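Local structure of formate dehydrogenase (Staphylococcus aureus, 6TTB) at the interface of chains A and B. The protein catalyses the NAD-dependent oxidation of formate to carbon dioxide, passing a hydride to the nicotinamide ring of the bound dinucleotide. Numbering follows the deposited sequence. Chains: chain A/B, Formate dehydrogenase.

Contact 1: the interface of chains A and B. Residues chain A 156-157, 160-162, 166; chain B 153, 157, 322, 325.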
loop_
_atom_site.group_PDB
_atom_site.type_symbol
_atom_site.label_atom_id
_atom_site.label_comp_id
_atom_site.label_asym_id
_atom_site.label_seq_id
_atom_site.Cartn_x
_atom_site.Cartn_y
_atom_site.Cartn_z
ATOM N N LEU A 156 -0.587 2.118 3.639
ATOM C CA LEU A 156 0.137 2.888 2.668
ATOM C C LEU A 156 -0.753 3.199 1.472
ATOM O O LEU A 156 -0.897 4.338 1.125
ATOM C CB LEU A 156 1.395 2.106 2.284
ATOM C CG LEU A 156 2.489 2.067 3.364
ATOM C CD1 LEU A 156 3.476 0.954 3.114
ATOM C CD2 LEU A 156 3.232 3.387 3.453
ATOM N N ILE A 157 -1.374 2.189 0.858
ATOM C CA ILE A 157 -2.195 2.412 -0.344
ATOM C C ILE A 157 -3.273 3.434 -0.022
ATOM O O ILE A 157 -3.597 4.273 -0.816
ATOM C CB ILE A 157 -2.829 1.086 -0.830
ATOM C CG1 ILE A 157 -1.790 0.114 -1.374
ATOM C CG2 ILE A 157 -3.957 1.337 -1.837
ATOM C CD1 ILE A 157 -2.359 -1.212 -1.779
ATOM N N ARG A 160 -1.601 7.051 0.855
ATOM C CA ARG A 160 -0.838 7.626 -0.226
ATOM C C ARG A 160 -1.743 7.789 -1.429
ATOM O O ARG A 160 -1.357 8.427 -2.413
ATOM C CB ARG A 160 0.445 6.826 -0.483
ATOM C CG ARG A 160 1.453 6.983 0.634
ATOM C CD ARG A 160 2.858 6.659 0.223
ATOM N NE ARG A 160 3.400 7.537 -0.792
ATOM C CZ ARG A 160 4.069 8.632 -0.508
ATOM N NH1 ARG A 160 4.199 9.016 0.764
ATOM N NH2 ARG A 160 4.611 9.339 -1.494
ATOM N N ASN A 161 -2.977 7.269 -1.322
ATOM C CA ASN A 161 -3.909 7.473 -2.405
ATOM C C ASN A 161 -3.308 6.841 -3.679
ATOM O O ASN A 161 -3.431 7.355 -4.798
ATOM C CB ASN A 161 -4.233 8.980 -2.500
ATOM C CG ASN A 161 -5.319 9.331 -3.498
ATOM O OD1 ASN A 161 -6.286 8.586 -3.715
ATOM N ND2 ASN A 161 -5.146 10.467 -4.138
ATOM N N TYR A 162 -2.618 5.717 -3.491
ATOM C CA TYR A 162 -2.128 4.901 -4.581
ATOM C C TYR A 162 -3.200 4.669 -5.637
ATOM O O TYR A 162 -2.899 4.536 -6.803
ATOM C CB TYR A 162 -1.692 3.551 -4.059
ATOM C CG TYR A 162 -1.363 2.571 -5.148
ATOM C CD1 TYR A 162 -0.159 2.641 -5.842
ATOM C CD2 TYR A 162 -2.302 1.637 -5.551
ATOM C CE1 TYR A 162 0.100 1.805 -6.929
ATOM C CE2 TYR A 162 -2.088 0.807 -6.639
ATOM C CZ TYR A 162 -0.865 0.871 -7.307
ATOM O OH TYR A 162 -0.615 -0.033 -8.273
ATOM N N HIS A 166 -2.612 5.352 -9.537
ATOM C CA HIS A 166 -2.484 4.270 -10.529
ATOM C C HIS A 166 -3.557 4.406 -11.629
ATOM O O HIS A 166 -3.323 4.059 -12.802
ATOM C CB HIS A 166 -2.506 2.890 -9.848
ATOM C CG HIS A 166 -2.331 1.738 -10.783
ATOM N ND1 HIS A 166 -1.116 1.419 -11.337
ATOM C CD2 HIS A 166 -3.173 0.756 -11.171
ATOM C CE1 HIS A 166 -1.245 0.385 -12.146
ATOM N NE2 HIS A 166 -2.504 -0.009 -12.097
ATOM N N MET B 153 5.922 0.681 -0.492
ATOM C CA MET B 153 4.567 0.341 -0.870
ATOM C C MET B 153 4.602 -0.387 -2.211
ATOM O O MET B 153 3.989 -1.444 -2.366
ATOM C CB MET B 153 3.716 1.614 -0.987
ATOM C CG MET B 153 2.304 1.362 -1.457
ATOM S SD MET B 153 1.430 2.958 -1.907
ATOM C CE MET B 153 2.274 3.484 -3.400
ATOM N N ILE B 157 3.022 -3.908 -3.005
ATOM C CA ILE B 157 2.025 -4.098 -4.036
ATOM C C ILE B 157 2.489 -5.140 -5.023
ATOM O O ILE B 157 1.708 -5.989 -5.441
ATOM C CB ILE B 157 1.739 -2.805 -4.784
ATOM C CG1 ILE B 157 1.051 -1.752 -3.904
ATOM C CG2 ILE B 157 0.953 -3.096 -6.050
ATOM C CD1 ILE B 157 0.946 -0.434 -4.549
ATOM N N THR B 322 2.453 4.816 -10.725
ATOM C CA THR B 322 1.579 5.968 -10.579
ATOM C C THR B 322 2.198 7.141 -11.353
ATOM O O THR B 322 3.351 7.097 -11.771
ATOM C CB THR B 322 1.402 6.318 -9.103
ATOM O OG1 THR B 322 2.685 6.735 -8.582
ATOM C CG2 THR B 322 0.794 5.182 -8.298
ATOM N N TYR B 325 3.208 12.152 -8.214
ATOM C CA TYR B 325 2.828 13.007 -7.107
ATOM C C TYR B 325 3.523 12.427 -5.898
ATOM O O TYR B 325 3.789 11.225 -5.859
ATOM C CB TYR B 325 1.327 12.872 -6.886
ATOM C CG TYR B 325 0.951 11.519 -6.336
ATOM C CD1 TYR B 325 0.995 10.393 -7.140
ATOM C CD2 TYR B 325 0.633 11.353 -4.978
ATOM C CE1 TYR B 325 0.684 9.144 -6.611
ATOM C CE2 TYR B 325 0.356 10.121 -4.431
ATOM C CZ TYR B 325 0.415 9.002 -5.252
ATOM O OH TYR B 325 0.129 7.762 -4.767
#
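With CG anti to its backbone N (chi1 171°), A:Tyr162 swings its phenol beneath B:Ile157, whose CG1 stands anti to the carbonyl carbon and carries CD1 out on an extended chain. The two side chains meet tip to tip: the methyl sits over the centre of one ring face, with CD1 of B:Ile157 3.4 Å from CE1 of A:Tyr162, a CH-pi contact. B:Met153 reaches the same tyrosine by another route. Its chain runs straight as far as the sulfur and then bends at chi3 (70°), which brings CE within 3.5 Å of CD1 of A:Tyr162, while CG passes CB of A:Leu156 at 3.9 Å. The CG2 methyl of B:Thr322 comes to the CD1 and CE1 atoms of the ring as well, so that residues of chain B touch this ring from several directions. Within chain A, the phenol oxygen rests over the rim of the A:His166 ring. Polar pairing enters where helix 144-160 of chain A ends. The hydroxyl OH of B:Tyr325 donates to the backbone O of A:Arg160 at 2.9 Å, approaching from above the carbonyl plane, 46° out of it, and thus not along a lone pair. The patch illustrates how an apolar core with a hydrogen bond at its margin can join two subunits: it helps fix helix 144-160 and the turn after it against the partner, and probably supports the dimer typical of NAD-dependent formate dehydrogenases.

Contact 2: the interface of chains A and B. Residues chain A 41-43, 46; chain B 175, 177-178.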
loop_
_atom_site.group_PDB
_atom_site.type_symbol
_atom_site.label_atom_id
_atom_site.label_comp_id
_atom_site.label_asym_id
_atom_site.label_seq_id
_atom_site.Cartn_x
_atom_site.Cartn_y
_atom_site.Cartn_z
ATOM N N GLU A 41 -10.505 -24.095 -7.461
ATOM C CA GLU A 41 -10.310 -24.821 -8.712
ATOM C C GLU A 41 -8.956 -24.451 -9.339
ATOM O O GLU A 41 -8.630 -23.284 -9.437
ATOM C CB GLU A 41 -11.442 -24.467 -9.674
ATOM C CG GLU A 41 -11.625 -25.495 -10.767
ATOM C CD GLU A 41 -12.609 -26.566 -10.352
ATOM O OE1 GLU A 41 -13.301 -26.372 -9.287
ATOM O OE2 GLU A 41 -12.690 -27.595 -11.068
ATOM N N ALA A 42 -8.159 -25.448 -9.725
ATOM C CA ALA A 42 -6.876 -25.169 -10.368
ATOM C C ALA A 42 -7.138 -24.571 -11.742
ATOM O O ALA A 42 -8.117 -24.891 -12.346
ATOM C CB ALA A 42 -6.022 -26.435 -10.484
ATOM N N VAL A 43 -6.209 -23.758 -12.254
ATOM C CA VAL A 43 -6.358 -23.161 -13.564
ATOM C C VAL A 43 -5.088 -23.448 -14.366
ATOM O O VAL A 43 -4.023 -23.547 -13.768
ATOM C CB VAL A 43 -6.649 -21.660 -13.417
ATOM C CG1 VAL A 43 -7.404 -21.114 -14.632
ATOM C CG2 VAL A 43 -7.399 -21.336 -12.079
ATOM N N GLN A 46 -1.511 -21.802 -13.982
ATOM C CA GLN A 46 -1.189 -21.376 -12.621
ATOM C C GLN A 46 -0.520 -22.526 -11.899
ATOM O O GLN A 46 -1.051 -23.000 -10.931
ATOM C CB GLN A 46 -2.402 -21.012 -11.749
ATOM C CG GLN A 46 -3.691 -20.678 -12.474
ATOM C CD GLN A 46 -3.871 -19.181 -12.616
ATOM O OE1 GLN A 46 -3.089 -18.524 -13.317
ATOM N NE2 GLN A 46 -4.905 -18.620 -11.954
ATOM N N ASN B 175 -11.127 -15.878 -7.954
ATOM C CA ASN B 175 -10.266 -16.940 -8.426
ATOM C C ASN B 175 -9.617 -17.654 -7.256
ATOM O O ASN B 175 -10.221 -18.568 -6.639
ATOM C CB ASN B 175 -9.146 -16.439 -9.286
ATOM C CG ASN B 175 -9.184 -17.163 -10.596
ATOM O OD1 ASN B 175 -8.271 -17.948 -10.929
ATOM N ND2 ASN B 175 -10.285 -16.969 -11.297
ATOM N N SER B 177 -6.586 -19.333 -7.385
ATOM C CA SER B 177 -5.405 -19.829 -8.066
ATOM C C SER B 177 -4.711 -18.645 -8.759
ATOM O O SER B 177 -3.492 -18.462 -8.673
ATOM C CB SER B 177 -5.739 -20.908 -9.030
ATOM O OG SER B 177 -6.100 -22.107 -8.352
ATOM N N GLN B 178 -5.526 -17.779 -9.329
ATOM C CA GLN B 178 -5.069 -16.662 -10.135
ATOM C C GLN B 178 -4.248 -15.704 -9.284
ATOM O O GLN B 178 -3.226 -15.308 -9.687
ATOM C CB GLN B 178 -6.285 -15.917 -10.699
ATOM C CG GLN B 178 -5.964 -14.668 -11.471
ATOM C CD GLN B 178 -6.351 -14.945 -12.898
ATOM O OE1 GLN B 178 -6.091 -16.017 -13.402
ATOM N NE2 GLN B 178 -7.066 -14.024 -13.524
#
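A:Gln46 lies across B:Ser177 and B:Gln178, and its course from CB outward shows how a long amide side chain can lie across the start of a partner helix. CB lies 4.1 Å from the backbone O of B:Ser177. One atom further, CG passes CB of B:Ser177 at 4.0 Å. The chain bends at chi2 (-98°), which turns CD over B:Gln178, 3.7 Å from its CA. At the tip, NE2 makes a tentative, bent hydrogen bond to the side-chain carbonyl OE1 of B:Gln178 at 3.2 Å, lying in the plane of that carbonyl, on a lone pair, whereas OE1 is tilted 27° from the amide plane of A:Gln46; the two amide planes are 73° apart. The same nitrogen is modelled too near the backbone of B:Gln178, so the exact setting of this amide is doubtful. Beside it, B:Ser177 offers two different surfaces. Its CB packs on the CG2 methyl of A:Val43 at 3.5 Å, and its OG, anti to its own carbonyl carbon, donates to the backbone O of A:Glu41 at 3.0 Å from above the carbonyl plane. OD1 of B:Asn175 meets the same A:Val43 methyl tip to tip, at 3.7 Å from CG2. In the fold, the chain A residues belong to a loop that follows strand 34-38, near the start of the modelled chain, whereas B:Ser177 and B:Gln178 open the short helix 177-180, some way beyond helix 162-171.

Contact 3: the interface of chains A and B. Residues chain A 146-147, 149-150, 153, 325-326, 329; chain B 160-162.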
loop_
_atom_site.group_PDB
_atom_site.type_symbol
_atom_site.label_atom_id
_atom_site.label_comp_id
_atom_site.label_asym_id
_atom_site.label_seq_id
_atom_site.Cartn_x
_atom_site.Cartn_y
_atom_site.Cartn_z
ATOM N N SER A 146 2.233 -12.670 6.956
ATOM C CA SER A 146 1.618 -12.322 5.701
ATOM C C SER A 146 0.580 -11.258 5.928
ATOM O O SER A 146 0.525 -10.277 5.167
ATOM C CB SER A 146 0.997 -13.507 5.059
ATOM O OG SER A 146 0.720 -13.251 3.695
ATOM N N VAL A 147 -0.287 -11.493 6.927
ATOM C CA VAL A 147 -1.435 -10.617 7.146
ATOM C C VAL A 147 -0.938 -9.264 7.649
ATOM O O VAL A 147 -1.406 -8.214 7.187
ATOM C CB VAL A 147 -2.495 -11.287 8.056
ATOM C CG1 VAL A 147 -3.635 -10.388 8.407
ATOM C CG2 VAL A 147 -3.028 -12.558 7.420
ATOM N N GLU A 149 1.864 -7.792 6.790
ATOM C CA GLU A 149 2.337 -7.121 5.582
ATOM C C GLU A 149 1.116 -6.565 4.840
ATOM O O GLU A 149 1.072 -5.406 4.416
ATOM C CB GLU A 149 3.069 -8.084 4.663
ATOM C CG GLU A 149 4.318 -8.698 5.219
ATOM C CD GLU A 149 5.082 -9.630 4.249
ATOM O OE1 GLU A 149 4.610 -9.818 3.132
ATOM O OE2 GLU A 149 6.208 -10.127 4.612
ATOM N N HIS A 150 0.106 -7.401 4.646
ATOM C CA HIS A 150 -1.012 -6.921 3.854
ATOM C C HIS A 150 -1.606 -5.676 4.508
ATOM O O HIS A 150 -2.081 -4.776 3.831
ATOM C CB HIS A 150 -2.053 -7.976 3.779
ATOM C CG HIS A 150 -2.828 -7.891 2.538
ATOM N ND1 HIS A 150 -2.427 -8.548 1.365
ATOM C CD2 HIS A 150 -3.992 -7.261 2.261
ATOM C CE1 HIS A 150 -3.343 -8.339 0.432
ATOM N NE2 HIS A 150 -4.318 -7.558 0.966
ATOM N N MET A 153 0.502 -2.528 4.040
ATOM C CA MET A 153 0.388 -2.169 2.625
ATOM C C MET A 153 -0.898 -1.378 2.410
ATOM O O MET A 153 -0.887 -0.271 1.826
ATOM C CB MET A 153 0.345 -3.408 1.768
ATOM C CG MET A 153 0.096 -3.163 0.342
ATOM S SD MET A 153 -0.044 -4.763 -0.518
ATOM C CE MET A 153 -1.744 -5.222 -0.125
ATOM N N TYR A 325 -6.883 -13.412 0.048
ATOM C CA TYR A 325 -5.736 -14.296 -0.073
ATOM C C TYR A 325 -4.542 -13.895 0.812
ATOM O O TYR A 325 -3.495 -14.525 0.732
ATOM C CB TYR A 325 -5.268 -14.250 -1.514
ATOM C CG TYR A 325 -4.631 -12.945 -1.870
ATOM C CD1 TYR A 325 -5.385 -11.808 -2.104
ATOM C CD2 TYR A 325 -3.242 -12.836 -1.936
ATOM C CE1 TYR A 325 -4.764 -10.624 -2.484
ATOM C CE2 TYR A 325 -2.622 -11.659 -2.285
ATOM C CZ TYR A 325 -3.388 -10.573 -2.599
ATOM O OH TYR A 325 -2.728 -9.450 -2.910
ATOM N N SER A 326 -4.700 -12.845 1.637
ATOM C CA SER A 326 -3.591 -12.229 2.336
ATOM C C SER A 326 -2.925 -13.277 3.205
ATOM O O SER A 326 -1.690 -13.350 3.237
ATOM C CB SER A 326 -3.998 -10.957 3.160
ATOM O OG SER A 326 -4.481 -11.321 4.459
ATOM N N THR A 329 -0.838 -16.101 0.791
ATOM C CA THR A 329 0.407 -15.918 0.042
ATOM C C THR A 329 1.052 -17.277 -0.205
ATOM O O THR A 329 0.798 -18.204 0.533
ATOM C CB THR A 329 1.449 -15.055 0.761
ATOM O OG1 THR A 329 1.704 -15.449 2.114
ATOM C CG2 THR A 329 1.176 -13.583 0.636
ATOM N N ARG B 160 3.353 -9.286 -2.803
ATOM C CA ARG B 160 1.943 -9.554 -2.607
ATOM C C ARG B 160 1.322 -9.110 -3.916
ATOM O O ARG B 160 1.830 -8.159 -4.528
ATOM C CB ARG B 160 1.420 -8.682 -1.461
ATOM C CG ARG B 160 2.316 -8.638 -0.223
ATOM C CD ARG B 160 1.619 -8.253 1.090
ATOM N NE ARG B 160 0.570 -9.184 1.433
ATOM C CZ ARG B 160 0.817 -10.310 2.140
ATOM N NH1 ARG B 160 2.040 -10.541 2.590
ATOM N NH2 ARG B 160 -0.168 -11.146 2.489
ATOM N N ASN B 161 0.318 -9.822 -4.401
ATOM C CA ASN B 161 -0.003 -9.613 -5.799
ATOM C C ASN B 161 -1.186 -8.618 -5.870
ATOM O O ASN B 161 -2.251 -8.911 -6.442
ATOM C CB ASN B 161 0.084 -10.963 -6.468
ATOM C CG ASN B 161 -0.567 -11.125 -7.801
ATOM O OD1 ASN B 161 -0.348 -10.328 -8.687
ATOM N ND2 ASN B 161 -1.131 -12.292 -8.033
ATOM N N TYR B 162 -1.025 -7.456 -5.183
ATOM C CA TYR B 162 -2.159 -6.580 -4.887
ATOM C C TYR B 162 -2.909 -6.192 -6.150
ATOM O O TYR B 162 -4.098 -5.971 -6.123
ATOM C CB TYR B 162 -1.747 -5.298 -4.192
ATOM C CG TYR B 162 -2.867 -4.281 -4.107
ATOM C CD1 TYR B 162 -3.838 -4.340 -3.097
ATOM C CD2 TYR B 162 -2.952 -3.233 -5.020
ATOM C CE1 TYR B 162 -4.863 -3.406 -3.031
ATOM C CE2 TYR B 162 -3.999 -2.325 -5.005
ATOM C CZ TYR B 162 -4.958 -2.411 -4.011
ATOM O OH TYR B 162 -5.954 -1.484 -3.966
#
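Helix 144-160 of chain A, together with the 3-10 turn 326-328 and the loop residues beside it, receives the segment of chain B that leads into helix 162-171, and B:Arg160 is the residue inserted. Its chain bends at chi3 (60°), turning the guanidinium in among A:Ser146, A:Glu149 and A:His150. NH1 forms a salt bridge with the carboxylate OE1 of A:Glu149 at 2.7 Å; the oxygen lies in the guanidinium plane but is itself met from above the carboxylate, the two planes being 89° apart. NE donates to ND1 of A:His150 at 3.1 Å, again with ring and guanidinium almost perpendicular. That imidazole is held by its own chain, CB of A:Ser326 over one face and CE of A:Met153 over the other. CG2 of A:Thr329 comes across the guanidinium, 3.6 Å from CZ of B:Arg160. The site may illustrate how second-shell residues position an acceptor, since A:Ser146 OG also pairs with A:Thr329 OG1 at 2.9 Å and donates a hydrogen bond to the backbone O of A:Ser326. Into this network NH2 of B:Arg160 donates an almost straight bond (166° at the hydrogen), lying 2.6 Å from OG of A:Ser146 and in the guanidinium plane.

Contact 4: the interface of chains A and B. Residues chain A 302, 307, 314, 321-323; chain B 165-166, 168-169, 174.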
loop_
_atom_site.group_PDB
_atom_site.type_symbol
_atom_site.label_atom_id
_atom_site.label_comp_id
_atom_site.label_asym_id
_atom_site.label_seq_id
_atom_site.Cartn_x
_atom_site.Cartn_y
_atom_site.Cartn_z
ATOM N N TRP A 302 -14.281 -10.776 4.040
ATOM C CA TRP A 302 -15.642 -10.416 3.616
ATOM C C TRP A 302 -16.756 -11.129 4.417
ATOM O O TRP A 302 -16.591 -12.303 4.805
ATOM C CB TRP A 302 -15.790 -10.738 2.164
ATOM C CG TRP A 302 -14.762 -10.119 1.301
ATOM C CD1 TRP A 302 -13.437 -10.441 1.231
ATOM C CD2 TRP A 302 -15.014 -9.162 0.254
ATOM N NE1 TRP A 302 -12.820 -9.683 0.278
ATOM C CE2 TRP A 302 -13.762 -8.910 -0.364
ATOM C CE3 TRP A 302 -16.161 -8.457 -0.170
ATOM C CZ2 TRP A 302 -13.613 -7.975 -1.384
ATOM C CZ3 TRP A 302 -15.994 -7.526 -1.165
ATOM C CH2 TRP A 302 -14.736 -7.285 -1.755
ATOM N N ALA A 307 -17.114 -13.716 -1.328
ATOM C CA ALA A 307 -17.864 -12.513 -1.599
ATOM C C ALA A 307 -18.715 -12.710 -2.857
ATOM O O ALA A 307 -18.222 -13.064 -3.934
ATOM C CB ALA A 307 -16.931 -11.332 -1.705
ATOM N N ARG A 314 -17.143 -4.193 -3.227
ATOM C CA ARG A 314 -16.269 -4.334 -4.384
ATOM C C ARG A 314 -16.216 -3.015 -5.162
ATOM O O ARG A 314 -15.192 -2.653 -5.675
ATOM C CB ARG A 314 -16.805 -5.439 -5.290
ATOM C CG ARG A 314 -16.909 -6.803 -4.621
ATOM C CD ARG A 314 -17.335 -7.771 -5.718
ATOM N NE ARG A 314 -17.238 -9.212 -5.445
ATOM C CZ ARG A 314 -16.185 -9.989 -5.747
ATOM N NH1 ARG A 314 -15.084 -9.501 -6.311
ATOM N NH2 ARG A 314 -16.271 -11.272 -5.524
ATOM N N MET A 321 -9.983 -2.984 -1.457
ATOM C CA MET A 321 -10.255 -4.358 -1.170
ATOM C C MET A 321 -9.373 -5.171 -2.098
ATOM O O MET A 321 -8.847 -4.667 -3.083
ATOM C CB MET A 321 -11.728 -4.681 -1.466
ATOM C CG MET A 321 -12.753 -3.963 -0.536
ATOM S SD MET A 321 -12.409 -4.278 1.176
ATOM C CE MET A 321 -12.265 -6.070 1.208
ATOM N N THR A 322 -9.062 -6.353 -1.662
ATOM C CA THR A 322 -8.729 -7.424 -2.530
ATOM C C THR A 322 -9.628 -8.605 -2.126
ATOM O O THR A 322 -10.267 -8.612 -1.071
ATOM C CB THR A 322 -7.248 -7.744 -2.346
ATOM O OG1 THR A 322 -6.993 -8.370 -1.079
ATOM C CG2 THR A 322 -6.353 -6.530 -2.512
ATOM N N VAL A 323 -9.660 -9.625 -2.954
ATOM C CA VAL A 323 -10.254 -10.863 -2.501
ATOM C C VAL A 323 -9.324 -11.440 -1.420
ATOM O O VAL A 323 -8.277 -10.868 -1.161
ATOM C CB VAL A 323 -10.475 -11.803 -3.690
ATOM C CG1 VAL A 323 -11.230 -11.066 -4.777
ATOM C CG2 VAL A 323 -9.147 -12.242 -4.231
ATOM N N GLY B 165 -5.093 -8.913 -7.019
ATOM C CA GLY B 165 -5.973 -9.054 -5.872
ATOM C C GLY B 165 -7.102 -8.053 -5.926
ATOM O O GLY B 165 -8.232 -8.382 -5.537
ATOM N N HIS B 166 -6.799 -6.846 -6.432
ATOM C CA HIS B 166 -7.779 -5.768 -6.446
ATOM C C HIS B 166 -8.648 -5.839 -7.696
ATOM O O HIS B 166 -9.828 -5.532 -7.643
ATOM C CB HIS B 166 -7.107 -4.404 -6.228
ATOM C CG HIS B 166 -8.037 -3.247 -6.269
ATOM N ND1 HIS B 166 -9.032 -3.080 -5.350
ATOM C CD2 HIS B 166 -8.136 -2.213 -7.119
ATOM C CE1 HIS B 166 -9.709 -1.959 -5.617
ATOM N NE2 HIS B 166 -9.153 -1.398 -6.685
ATOM N N GLN B 168 -9.570 -8.548 -9.312
ATOM C CA GLN B 168 -10.563 -9.564 -8.986
ATOM C C GLN B 168 -11.673 -8.957 -8.151
ATOM O O GLN B 168 -12.840 -9.191 -8.429
ATOM C CB GLN B 168 -9.935 -10.761 -8.312
ATOM C CG GLN B 168 -9.351 -11.782 -9.302
ATOM C CD GLN B 168 -9.013 -13.080 -8.615
ATOM O OE1 GLN B 168 -9.696 -13.461 -7.643
ATOM N NE2 GLN B 168 -7.908 -13.734 -9.036
ATOM N N SER B 169 -11.312 -8.084 -7.220
ATOM C CA SER B 169 -12.313 -7.564 -6.298
ATOM C C SER B 169 -13.327 -6.739 -7.052
ATOM O O SER B 169 -14.482 -7.136 -7.210
ATOM C CB SER B 169 -11.677 -6.737 -5.206
ATOM O OG SER B 169 -12.672 -6.249 -4.319
ATOM N N TRP B 174 -13.573 -14.313 -7.992
ATOM C CA TRP B 174 -13.013 -14.906 -6.795
ATOM C C TRP B 174 -12.228 -16.134 -7.255
ATOM O O TRP B 174 -12.646 -17.281 -7.096
ATOM C CB TRP B 174 -14.162 -15.245 -5.818
ATOM C CG TRP B 174 -13.761 -15.609 -4.411
ATOM C CD1 TRP B 174 -13.277 -16.795 -3.981
ATOM C CD2 TRP B 174 -13.720 -14.735 -3.264
ATOM N NE1 TRP B 174 -12.944 -16.713 -2.672
ATOM C CE2 TRP B 174 -13.209 -15.485 -2.203
ATOM C CE3 TRP B 174 -13.950 -13.362 -3.075
ATOM C CZ2 TRP B 174 -13.017 -14.957 -0.945
ATOM C CZ3 TRP B 174 -13.680 -12.804 -1.837
ATOM C CH2 TRP B 174 -13.261 -13.598 -0.773
HETATM O O HOH W 1 -12.667 -3.291 -4.814
#
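B:Ser169, B:Trp174 and A:Val323 bury the most surface where the NAD-binding domain of this D-isomer specific 2-hydroxyacid dehydrogenase family member meets its partner. The carbonyl O of B:Ser169 accepts from NH1 of A:Arg314 at 2.6 Å, in the carbonyl plane and on a lone pair, with the oxygen also in the plane of the guanidinium. NH2 of that arginine turns to the backbone O of A:Ala307 within its own chain, 3.1 Å away, helping set its rotation. The serine hydroxyl, OG anti to the backbone N (chi1 -180°), lies at the edge of the A:Trp302 ring and pairs with a water that also binds the backbone O of A:Arg314. B:Trp174 directs the rim of its six-membered ring at a face of A:Trp302, edge to face with planes 82° apart, CH2 of B:Trp174 being 3.7 Å from CD1 of A:Trp302. The CB methyl of A:Ala307, 3.6 Å from CZ3 of B:Trp174, also lies over that face of A:Trp302, with CE of A:Met321 over the opposite one. CB of A:Val323 lies over the rim of one face of B:Trp174, and the backbone N of A:Ala307 over the rim of the other. From A:Val323, CG1 packs crosswise on CB of B:Gln168 at 3.8 Å, while its backbone N donates to O of B:Gly165 at 3.2 Å. At the end of strand 319-321, B:His166 ND1 donates to the backbone O of A:Met321 at 2.8 Å.

Contacts 3 and 4 are neighbours, their C-alpha centres about 12 Å apart; contacts 1 and 3 are separated by about 15 Å, and contacts 1 and 2, the most distant pair, by about 27 Å. Helix 162-171 contributes to contacts 1, 3 and 4, and helix 144-160 to contacts 1 and 3. Because the dimer is two-fold symmetric, residues 153, 160 to 162 and 325 appear in contacts 1 and 3 with the chains exchanged, and residues 166 and 322 in contacts 1 and 4. Residues 322, 323, 325 and 326 fall within the stretch holding the NAD pocket residues, so dimerisation may help shape the cofactor site.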